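Local coordinates for protein GDP-L-fucose synthase (Campylobacter jejuni subsp. jejuni serotype O:2, PDB 7M13) that makes GDP-D-glycero-L-gluco-heptose for the capsular polysaccharide, working as an NADP-dependent oxidoreductase of the epimerase/dehydratase family, at residues Y63-A68 against K105-G110; K10-G15 against N35-T40; G21-E26 against H246-A251. One frame throughout, in Å; residues are numbered along the deposited sequence.

Contact 1 of 3, residues Y63-A68 against K105-G110; sequences YVFLTA and KLVFFG. With NAP (NADP nicotinamide-adenine-dinucleotide phosphate), chain E.
Three backbone hydrogen bonds stitch strand 63-66 to the strand through 105-110, which runs parallel to it within 4°. K105 O receives the N-H of V64 in its carbonyl plane, N to O 3.1 Å. V64 O then takes V107 N at 2.9 Å, and V107 O takes L66 N at 2.8 Å, both nearly along the C=O axis; the last bond is almost perfectly straight at 178°. Paired residues put their side chains on the same face. V64 and L106 lie side by side, CG1 of the valine 3.8 Å from CD1 of the leucine, and next to them CD2 of L66 leans on F108 CD1 at 3.7 Å. On the other face F65 runs alongside V107, and Y63 is crossed obliquely by K105, whose CB rests near CD1 of the tyrosine. Beyond L66 the backbones part, and F109 fills in: with CG anti to the carbonyl carbon (chi1 -62°), its ring turns an edge to L66, with L66 O near the ring plane and 3.4 Å from F109 CD2, while T67 CG2 sits beside CE2. The C-terminal ends of these parallel strands line the cofactor site, as in Rossmann folds generally. A68 CA comes within 3.2 Å of O4B in the adenosine ribose of NADP, and the nicotinamide ribose gives F109 O a weak hydrogen bond from O3D (3.3 Å). F109 O also accepts from K144 NZ, and K105 NZ reaches D262 in a salt bridge. The two strands and helix 80-100 form one beta-alpha-beta unit. That helix covers V64, L106 and F108, helix 247-260 covers F65, V107 and F109, and strands 11-14 and 162-171 continue the sheet at either side.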
loop_
_atom_site.group_PDB
_atom_site.type_symbol
_atom_site.label_atom_id
_atom_site.label_comp_id
_atom_site.label_asym_id
_atom_site.label_seq_id
_atom_site.Cartn_x
_atom_site.Cartn_y
_atom_site.Cartn_z
ATOM N N TYR B 63 11.378 -15.026 -16.858
ATOM C CA TYR B 63 11.834 -14.768 -15.469
ATOM C C TYR B 63 12.097 -13.284 -15.362
ATOM O O TYR B 63 12.626 -12.639 -16.292
ATOM C CB TYR B 63 13.094 -15.583 -15.135
ATOM C CG TYR B 63 12.780 -17.044 -15.147
ATOM C CD1 TYR B 63 12.300 -17.690 -14.032
ATOM C CD2 TYR B 63 12.971 -17.800 -16.288
ATOM C CE1 TYR B 63 11.964 -19.024 -14.053
ATOM C CE2 TYR B 63 12.639 -19.140 -16.333
ATOM C CZ TYR B 63 12.128 -19.759 -15.212
ATOM O OH TYR B 63 11.780 -21.083 -15.248
ATOM N N VAL B 64 11.715 -12.690 -14.234
ATOM C CA VAL B 64 11.883 -11.251 -13.979
ATOM C C VAL B 64 12.594 -11.035 -12.643
ATOM O O VAL B 64 12.165 -11.611 -11.603
ATOM C CB VAL B 64 10.509 -10.557 -13.973
ATOM C CG1 VAL B 64 10.651 -9.096 -13.595
ATOM C CG2 VAL B 64 9.793 -10.703 -15.325
ATOM N N PHE B 65 13.652 -10.234 -12.648
ATOM C CA PHE B 65 14.260 -9.641 -11.435
ATOM C C PHE B 65 13.911 -8.181 -11.398
ATOM O O PHE B 65 14.345 -7.420 -12.297
ATOM C CB PHE B 65 15.765 -9.872 -11.395
ATOM C CG PHE B 65 16.189 -11.314 -11.335
ATOM C CD1 PHE B 65 16.398 -11.930 -10.111
ATOM C CD2 PHE B 65 16.514 -12.026 -12.479
ATOM C CE1 PHE B 65 16.797 -13.251 -10.023
ATOM C CE2 PHE B 65 16.927 -13.342 -12.381
ATOM C CZ PHE B 65 17.112 -13.938 -11.155
ATOM N N LEU B 66 13.095 -7.785 -10.426
ATOM C CA LEU B 66 12.587 -6.404 -10.370
ATOM C C LEU B 66 13.490 -5.603 -9.444
ATOM O O LEU B 66 13.244 -5.634 -8.202
ATOM C CB LEU B 66 11.142 -6.424 -9.909
ATOM C CG LEU B 66 10.491 -5.066 -9.766
ATOM C CD1 LEU B 66 10.797 -4.174 -10.964
ATOM C CD2 LEU B 66 9.009 -5.259 -9.511
ATOM N N THR B 67 14.488 -4.907 -9.966
ATOM C CA THR B 67 15.417 -4.134 -9.105
ATOM C C THR B 67 15.178 -2.632 -9.207
ATOM O O THR B 67 15.716 -1.913 -8.367
ATOM C CB THR B 67 16.906 -4.427 -9.375
ATOM O OG1 THR B 67 17.389 -3.610 -10.456
ATOM C CG2 THR B 67 17.166 -5.884 -9.648
ATOM N N ALA B 68 14.395 -2.164 -10.173
ATOM C CA ALA B 68 14.228 -0.730 -10.415
ATOM C C ALA B 68 13.499 -0.063 -9.244
ATOM O O ALA B 68 12.525 -0.627 -8.735
ATOM C CB ALA B 68 13.461 -0.535 -11.679
ATOM N N LYS B 105 8.475 -16.962 -13.079
ATOM C CA LYS B 105 8.824 -16.568 -11.714
ATOM C C LYS B 105 9.392 -15.156 -11.707
ATOM O O LYS B 105 9.996 -14.732 -12.707
ATOM C CB LYS B 105 9.873 -17.531 -11.205
ATOM C CG LYS B 105 9.862 -17.810 -9.744
ATOM C CD LYS B 105 10.516 -19.168 -9.509
ATOM C CE LYS B 105 10.881 -19.215 -8.069
ATOM N NZ LYS B 105 11.422 -20.535 -7.747
ATOM N N LEU B 106 9.154 -14.440 -10.615
ATOM C CA LEU B 106 9.616 -13.060 -10.424
ATOM C C LEU B 106 10.204 -12.946 -9.032
ATOM O O LEU B 106 9.647 -13.547 -8.110
ATOM C CB LEU B 106 8.407 -12.125 -10.594
ATOM C CG LEU B 106 8.645 -10.620 -10.399
ATOM C CD1 LEU B 106 7.706 -9.821 -11.304
ATOM C CD2 LEU B 106 8.446 -10.214 -8.951
ATOM N N VAL B 107 11.293 -12.198 -8.926
ATOM C CA VAL B 107 11.876 -11.818 -7.618
ATOM C C VAL B 107 11.837 -10.309 -7.499
ATOM O O VAL B 107 12.245 -9.604 -8.421
ATOM C CB VAL B 107 13.301 -12.345 -7.461
ATOM C CG1 VAL B 107 13.983 -11.712 -6.246
ATOM C CG2 VAL B 107 13.300 -13.852 -7.374
ATOM N N PHE B 108 11.253 -9.819 -6.420
ATOM C CA PHE B 108 11.145 -8.397 -6.077
ATOM C C PHE B 108 12.008 -8.156 -4.845
ATOM O O PHE B 108 12.080 -9.017 -3.964
ATOM C CB PHE B 108 9.686 -8.033 -5.787
ATOM C CG PHE B 108 9.459 -6.666 -5.199
ATOM C CD1 PHE B 108 9.853 -5.534 -5.893
ATOM C CD2 PHE B 108 8.765 -6.515 -4.015
ATOM C CE1 PHE B 108 9.640 -4.272 -5.372
ATOM C CE2 PHE B 108 8.564 -5.253 -3.489
ATOM C CZ PHE B 108 9.018 -4.146 -4.166
ATOM N N PHE B 109 12.557 -6.973 -4.689
ATOM C CA PHE B 109 13.399 -6.625 -3.517
ATOM C C PHE B 109 12.670 -5.614 -2.647
ATOM O O PHE B 109 12.243 -4.521 -3.126
ATOM C CB PHE B 109 14.753 -6.111 -3.956
ATOM C CG PHE B 109 15.527 -7.150 -4.715
ATOM C CD1 PHE B 109 16.250 -8.122 -4.036
ATOM C CD2 PHE B 109 15.398 -7.253 -6.088
ATOM C CE1 PHE B 109 16.927 -9.103 -4.743
ATOM C CE2 PHE B 109 16.076 -8.243 -6.783
ATOM C CZ PHE B 109 16.817 -9.179 -6.103
ATOM N N GLY B 110 12.506 -5.947 -1.366
ATOM C CA GLY B 110 12.005 -5.025 -0.358
ATOM C C GLY B 110 13.129 -4.398 0.442
ATOM O O GLY B 110 14.300 -4.797 0.280
HETATM P PA NAP E . 19.694 1.519 -7.676
HETATM O O1A NAP E . 19.173 2.760 -7.015
HETATM O O2A NAP E . 21.191 1.334 -7.715
HETATM O O5B NAP E . 19.204 1.395 -9.162
HETATM C C5B NAP E . 17.828 1.576 -9.495
HETATM C C4B NAP E . 17.728 1.472 -10.984
HETATM O O4B NAP E . 16.323 1.558 -11.322
HETATM C C3B NAP E . 18.443 2.599 -11.759
HETATM O O3B NAP E . 19.329 2.030 -12.717
HETATM C C2B NAP E . 17.296 3.398 -12.366
HETATM O O2B NAP E . 17.578 3.911 -13.669
HETATM C C1B NAP E . 16.206 2.339 -12.493
HETATM N N9A NAP E . 14.889 2.937 -12.544
HETATM C C8A NAP E . 14.282 3.713 -11.606
HETATM N N7A NAP E . 13.129 4.209 -11.989
HETATM C C5A NAP E . 12.973 3.734 -13.274
HETATM C C6A NAP E . 11.955 3.922 -14.226
HETATM N N6A NAP E . 10.884 4.700 -14.036
HETATM N N1A NAP E . 12.120 3.311 -15.420
HETATM C C2A NAP E . 13.209 2.557 -15.623
HETATM N N3A NAP E . 14.232 2.320 -14.801
HETATM C C4A NAP E . 14.051 2.952 -13.634
HETATM O O3 NAP E . 19.032 0.251 -6.963
HETATM P PN NAP E . 19.695 -0.762 -5.942
HETATM O O1N NAP E . 20.376 0.021 -4.888
HETATM O O2N NAP E . 20.456 -1.740 -6.747
HETATM O O5D NAP E . 18.380 -1.458 -5.327
HETATM C C5D NAP E . 17.858 -2.639 -5.893
HETATM C C4D NAP E . 16.671 -3.053 -5.072
HETATM O O4D NAP E . 17.096 -3.371 -3.718
HETATM C C3D NAP E . 15.570 -1.991 -4.943
HETATM O O3D NAP E . 14.274 -2.605 -4.908
HETATM C C2D NAP E . 15.923 -1.356 -3.628
HETATM O O2D NAP E . 14.845 -0.642 -3.030
HETATM C C1D NAP E . 16.354 -2.557 -2.812
HETATM N N1N NAP E . 17.184 -2.146 -1.657
HETATM C C2N NAP E . 18.385 -1.514 -1.823
HETATM C C3N NAP E . 19.083 -1.069 -0.752
HETATM C C7N NAP E . 20.386 -0.363 -0.873
HETATM O O7N NAP E . 21.048 -0.142 0.161
HETATM N N7N NAP E . 20.791 -0.009 -2.089
HETATM C C4N NAP E . 18.593 -1.318 0.589
HETATM C C5N NAP E . 17.339 -2.029 0.692
HETATM C C6N NAP E . 16.670 -2.338 -0.376
HETATM P P2B NAP E . 18.470 5.249 -13.843
HETATM O O1X NAP E . 19.875 4.776 -13.595
HETATM O O2X NAP E . 17.985 6.286 -12.928
HETATM O O3X NAP E . 18.219 5.658 -15.307
#

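Contact 2 of 3, residues K10-G15 against N35-T40; sequences KIYIAG and NLVLKT
V37 is held through its backbone N-H and along its side chain. Its N-H goes to I11 O at 2.9 Å, approaching 28° above the carbonyl plane rather than on a lone pair, while I11 N in turn binds N35 O in plane at 3.0 Å. CG1 of V37 stands in the crowded position between backbone N and carbonyl carbon (chi1 55°), which lays it 3.6 Å from Y12 CB. The tyrosine meets V37 a second time through its ring edge, CD1 3.3 Å from V37 O, which lies near the ring plane. On the other face L36 CD2 packs against I11 CB at 3.8 Å, and I13 CD1 lies between L36 CD2 and L38 CD2, 3.8 Å from the latter. This is the first beta-alpha-beta unit of the Rossmann fold: strand 11-14, helix 19-30 over I13, L36 and L38, then strand 36-37, with helix 49-59 against V37 on the reverse side. G15, at positive phi, opens the predicted GxxGxxG cofactor loop and touches NADP. Toward that end the pairing loosens. The touching parts already diverge by 32°, and the third bond, I13 N to V37 O, is weak at 3.5 Å. Past it, water takes over from direct pairing: one molecule accepts from K39 N and donates to I13 O at 2.6 Å, and a second bonds to the hydroxyl of Y12, donates to K39 O and accepts weakly from G15 N. The opposite end is partly exposed too. There the extended chain of K10 crosses V37 obliquely, its CE near V37 CB and its NZ held by E59, while N35 swings its amide over the K10 backbone and bonds to N8 O through ND2.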
loop_
_atom_site.group_PDB
_atom_site.type_symbol
_atom_site.label_atom_id
_atom_site.label_comp_id
_atom_site.label_asym_id
_atom_site.label_seq_id
_atom_site.Cartn_x
_atom_site.Cartn_y
_atom_site.Cartn_z
ATOM N N LYS B 10 14.604 -16.801 -21.197
ATOM C CA LYS B 10 14.618 -15.349 -21.408
ATOM C C LYS B 10 14.398 -14.672 -20.061
ATOM O O LYS B 10 13.323 -14.847 -19.491
ATOM C CB LYS B 10 13.579 -14.916 -22.438
ATOM C CG LYS B 10 13.753 -13.463 -22.837
ATOM C CD LYS B 10 12.964 -13.113 -24.083
ATOM C CE LYS B 10 13.270 -11.756 -24.652
ATOM N NZ LYS B 10 12.612 -11.633 -25.979
ATOM N N ILE B 11 15.366 -13.890 -19.617
ATOM C CA ILE B 11 15.398 -13.289 -18.263
ATOM C C ILE B 11 15.408 -11.787 -18.406
ATOM O O ILE B 11 16.316 -11.241 -19.008
ATOM C CB ILE B 11 16.638 -13.758 -17.479
ATOM C CG1 ILE B 11 16.622 -15.273 -17.368
ATOM C CG2 ILE B 11 16.704 -13.049 -16.121
ATOM C CD1 ILE B 11 17.914 -15.866 -16.822
ATOM N N TYR B 12 14.423 -11.101 -17.806
ATOM C CA TYR B 12 14.375 -9.628 -17.733
ATOM C C TYR B 12 14.895 -9.178 -16.374
ATOM O O TYR B 12 14.394 -9.650 -15.362
ATOM C CB TYR B 12 12.945 -9.158 -18.003
ATOM C CG TYR B 12 12.684 -7.696 -17.773
ATOM C CD1 TYR B 12 13.557 -6.706 -18.196
ATOM C CD2 TYR B 12 11.552 -7.307 -17.061
ATOM C CE1 TYR B 12 13.295 -5.368 -17.975
ATOM C CE2 TYR B 12 11.275 -5.972 -16.860
ATOM C CZ TYR B 12 12.161 -5.009 -17.268
ATOM O OH TYR B 12 11.915 -3.700 -17.000
ATOM N N ILE B 13 15.930 -8.367 -16.377
ATOM C CA ILE B 13 16.414 -7.629 -15.182
ATOM C C ILE B 13 15.947 -6.193 -15.322
ATOM O O ILE B 13 16.510 -5.443 -16.117
ATOM C CB ILE B 13 17.941 -7.745 -14.992
ATOM C CG1 ILE B 13 18.369 -9.212 -14.930
ATOM C CG2 ILE B 13 18.373 -7.002 -13.727
ATOM C CD1 ILE B 13 19.038 -9.726 -16.164
ATOM N N ALA B 14 14.953 -5.794 -14.535
ATOM C CA ALA B 14 14.448 -4.415 -14.511
ATOM C C ALA B 14 15.422 -3.585 -13.699
ATOM O O ALA B 14 15.854 -4.094 -12.638
ATOM C CB ALA B 14 13.061 -4.395 -13.946
ATOM N N GLY B 15 15.797 -2.404 -14.150
ATOM C CA GLY B 15 16.767 -1.561 -13.434
ATOM C C GLY B 15 18.167 -2.110 -13.515
ATOM O O GLY B 15 18.901 -2.090 -12.497
ATOM N N ASN B 35 20.660 -15.157 -22.125
ATOM C CA ASN B 35 19.468 -14.722 -22.898
ATOM C C ASN B 35 18.733 -13.659 -22.070
ATOM O O ASN B 35 17.618 -13.914 -21.590
ATOM C CB ASN B 35 18.536 -15.872 -23.231
ATOM C CG ASN B 35 17.432 -15.499 -24.194
ATOM O OD1 ASN B 35 17.491 -14.422 -24.814
ATOM N ND2 ASN B 35 16.439 -16.368 -24.294
ATOM N N LEU B 36 19.388 -12.543 -21.866
ATOM C CA LEU B 36 18.887 -11.456 -21.003
ATOM C C LEU B 36 18.215 -10.410 -21.856
ATOM O O LEU B 36 18.632 -10.137 -23.000
ATOM C CB LEU B 36 20.036 -10.849 -20.207
ATOM C CG LEU B 36 20.908 -11.826 -19.420
ATOM C CD1 LEU B 36 21.966 -11.073 -18.641
ATOM C CD2 LEU B 36 20.102 -12.755 -18.525
ATOM N N VAL B 37 17.208 -9.763 -21.280
ATOM C CA VAL B 37 16.596 -8.591 -21.947
ATOM C C VAL B 37 16.716 -7.448 -20.961
ATOM O O VAL B 37 16.369 -7.633 -19.754
ATOM C CB VAL B 37 15.172 -8.872 -22.459
ATOM C CG1 VAL B 37 14.242 -9.382 -21.378
ATOM C CG2 VAL B 37 14.587 -7.642 -23.144
ATOM N N LEU B 38 17.297 -6.361 -21.426
ATOM C CA LEU B 38 17.758 -5.211 -20.630
ATOM C C LEU B 38 17.227 -3.952 -21.309
ATOM O O LEU B 38 17.407 -3.812 -22.514
ATOM C CB LEU B 38 19.281 -5.235 -20.554
ATOM C CG LEU B 38 19.943 -6.533 -20.095
ATOM C CD1 LEU B 38 21.452 -6.402 -20.208
ATOM C CD2 LEU B 38 19.542 -6.900 -18.668
ATOM N N LYS B 39 16.520 -3.104 -20.584
ATOM C CA LYS B 39 15.996 -1.818 -21.107
ATOM C C LYS B 39 16.476 -0.682 -20.213
ATOM O O LYS B 39 16.240 -0.713 -18.987
ATOM C CB LYS B 39 14.473 -1.872 -21.188
ATOM C CG LYS B 39 13.926 -2.928 -22.119
ATOM C CD LYS B 39 14.162 -2.584 -23.579
ATOM C CE LYS B 39 13.497 -3.572 -24.504
ATOM N NZ LYS B 39 13.844 -3.323 -25.924
ATOM N N THR B 40 17.086 0.356 -20.795
ATOM C CA THR B 40 17.384 1.586 -20.035
ATOM C C THR B 40 16.067 2.313 -19.745
ATOM O O THR B 40 15.052 2.002 -20.415
ATOM C CB THR B 40 18.342 2.495 -20.806
ATOM O OG1 THR B 40 17.623 2.921 -21.967
ATOM C CG2 THR B 40 19.624 1.785 -21.194
HETATM O O HOH W 1 14.088 -2.069 -16.964
HETATM O O HOH W 2 16.386 -3.342 -17.687
#

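Contact 3 of 3, residues G21-E26 against H246-A251; sequences GTALVE and HSDDLA
A23 presses its methyl group straight onto the first turn of the partner helix, CB lying 3.5 Å from S247 O and 3.6 Å from S247 CB. The two elements are helix 19-30, the first helix of the Rossmann fold, which follows the glycine-rich cofactor loop, and helix 247-260, packed over the same face of the central sheet. Their short segments cross at -61° with axes 8.5 Å apart, a close approach that fits the small residues at the crossing. S247 keeps OG between its backbone N and carbonyl carbon, so that OG too lies against the A23 methyl. A turn further on, A251 offers the reciprocal contact: its CB sits 3.8 Å from A23 O, and L24 reaches over with CD2 to touch A251 CA at 3.9 Å. The leucine leaves its helix pointing across rather than at the partner, and only the delta branch closes the gap.

No hydrogen bond joins the two segments directly. A polar link runs through N27, whose ND2 donates both to A23 O and to D248 OD1, fastening the start of one helix to the flank of the other. E26 OE1 stays 5.5 Å from D248 OD1, and these like charges are probably eased by K174, which pairs with E26 OE2, and by N27. S247 also packs on L170, a cofactor-binding residue, which places this crossing just behind the NADP pocket. H246 occupies the N-cap position of the second helix, its ring meeting Y171 edge-to-face; its ND1 accepts from D248 N at 3.0 Å, with 163° at the hydrogen and the donor 22° out of the ring plane.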
loop_
_atom_site.group_PDB
_atom_site.type_symbol
_atom_site.label_atom_id
_atom_site.label_comp_id
_atom_site.label_asym_id
_atom_site.label_seq_id
_atom_site.Cartn_x
_atom_site.Cartn_y
_atom_site.Cartn_z
ATOM N N GLY B 21 21.123 -4.637 -10.088
ATOM C CA GLY B 21 20.901 -5.064 -11.472
ATOM C C GLY B 21 22.224 -5.392 -12.133
ATOM O O GLY B 21 22.290 -6.413 -12.823
ATOM N N THR B 22 23.246 -4.576 -11.891
ATOM C CA THR B 22 24.559 -4.824 -12.532
ATOM C C THR B 22 25.094 -6.158 -12.012
ATOM O O THR B 22 25.650 -6.938 -12.799
ATOM C CB THR B 22 25.533 -3.680 -12.270
ATOM O OG1 THR B 22 25.014 -2.480 -12.843
ATOM C CG2 THR B 22 26.890 -4.018 -12.837
ATOM N N ALA B 23 25.028 -6.417 -10.698
ATOM C CA ALA B 23 25.489 -7.667 -10.094
ATOM C C ALA B 23 24.703 -8.862 -10.647
ATOM O O ALA B 23 25.277 -9.928 -10.880
ATOM C CB ALA B 23 25.381 -7.609 -8.584
ATOM N N LEU B 24 23.395 -8.730 -10.856
ATOM C CA LEU B 24 22.618 -9.857 -11.395
ATOM C C LEU B 24 23.049 -10.138 -12.841
ATOM O O LEU B 24 23.212 -11.328 -13.179
ATOM C CB LEU B 24 21.127 -9.540 -11.317
ATOM C CG LEU B 24 20.516 -9.839 -9.969
ATOM C CD1 LEU B 24 19.217 -9.065 -9.835
ATOM C CD2 LEU B 24 20.293 -11.323 -9.799
ATOM N N VAL B 25 23.188 -9.090 -13.643
ATOM C CA VAL B 25 23.614 -9.283 -15.059
ATOM C C VAL B 25 24.942 -10.041 -15.041
ATOM O O VAL B 25 25.048 -11.051 -15.735
ATOM C CB VAL B 25 23.724 -7.975 -15.847
ATOM C CG1 VAL B 25 24.377 -8.243 -17.204
ATOM C CG2 VAL B 25 22.399 -7.269 -16.060
ATOM N N GLU B 26 25.925 -9.573 -14.275
ATOM C CA GLU B 26 27.280 -10.211 -14.296
ATOM C C GLU B 26 27.234 -11.650 -13.776
ATOM O O GLU B 26 27.904 -12.534 -14.347
ATOM C CB GLU B 26 28.270 -9.369 -13.499
ATOM C CG GLU B 26 28.606 -8.070 -14.194
ATOM C CD GLU B 26 29.498 -7.148 -13.378
ATOM O OE1 GLU B 26 29.683 -7.417 -12.154
ATOM O OE2 GLU B 26 29.969 -6.144 -13.959
ATOM N N HIS B 246 26.614 -7.720 0.324
ATOM C CA HIS B 246 27.342 -7.478 -0.931
ATOM C C HIS B 246 26.436 -7.889 -2.086
ATOM O O HIS B 246 25.804 -8.955 -2.002
ATOM C CB HIS B 246 28.657 -8.249 -0.894
ATOM C CG HIS B 246 29.581 -7.921 -2.010
ATOM N ND1 HIS B 246 29.434 -8.460 -3.264
ATOM C CD2 HIS B 246 30.655 -7.092 -2.061
ATOM C CE1 HIS B 246 30.394 -7.991 -4.051
ATOM N NE2 HIS B 246 31.179 -7.154 -3.325
ATOM N N SER B 247 26.496 -7.149 -3.179
ATOM C CA SER B 247 25.611 -7.407 -4.334
ATOM C C SER B 247 25.881 -8.779 -4.974
ATOM O O SER B 247 24.944 -9.303 -5.604
ATOM C CB SER B 247 25.670 -6.297 -5.286
ATOM O OG SER B 247 27.004 -6.138 -5.757
ATOM N N ASP B 248 27.061 -9.391 -4.826
ATOM C CA ASP B 248 27.257 -10.779 -5.307
ATOM C C ASP B 248 26.448 -11.759 -4.454
ATOM O O ASP B 248 25.955 -12.755 -5.000
ATOM C CB ASP B 248 28.730 -11.192 -5.348
ATOM C CG ASP B 248 29.519 -10.605 -6.500
ATOM O OD1 ASP B 248 28.899 -10.066 -7.449
ATOM O OD2 ASP B 248 30.766 -10.688 -6.423
ATOM N N ASP B 249 26.362 -11.522 -3.139
ATOM C CA ASP B 249 25.517 -12.324 -2.234
ATOM C C ASP B 249 24.042 -12.065 -2.572
ATOM O O ASP B 249 23.292 -13.046 -2.589
ATOM C CB ASP B 249 25.857 -12.068 -0.763
ATOM C CG ASP B 249 26.902 -13.025 -0.169
ATOM O OD1 ASP B 249 27.042 -14.170 -0.678
ATOM O OD2 ASP B 249 27.535 -12.630 0.825
ATOM N N LEU B 250 23.650 -10.825 -2.855
ATOM C CA LEU B 250 22.267 -10.536 -3.293
ATOM C C LEU B 250 21.984 -11.301 -4.593
ATOM O O LEU B 250 20.958 -11.990 -4.698
ATOM C CB LEU B 250 22.058 -9.033 -3.469
ATOM C CG LEU B 250 20.656 -8.676 -3.933
ATOM C CD1 LEU B 250 20.271 -7.286 -3.465
ATOM C CD2 LEU B 250 20.530 -8.796 -5.441
ATOM N N ALA B 251 22.899 -11.244 -5.567
ATOM C CA ALA B 251 22.676 -11.957 -6.837
ATOM C C ALA B 251 22.575 -13.455 -6.561
ATOM O O ALA B 251 21.674 -14.135 -7.072
ATOM C CB ALA B 251 23.773 -11.630 -7.806
#

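How the contacts relate
Contacts 1 and 2 belong to one sheet, joined through neighbouring strands 63-66 and 11-14: Y12 N bonds to Y63 O, and T67 OG1 to A14 O. Contact 1 is wholly buried, with regular pairing until the cofactor site; contact 2, toward the sheet's margin, is partly exposed, frays sooner and brings in water. Contact 3 is also buried but holds two helices by close packing of small side chains, with no direct hydrogen bond. It lies over the sheet, L24 CD1 resting on F65 and T67 of contact 1, and L250 on F109. Helix 19-30 connects the strands of contact 2 along the chain, and V25 of 21-26 packs on L36 and L38.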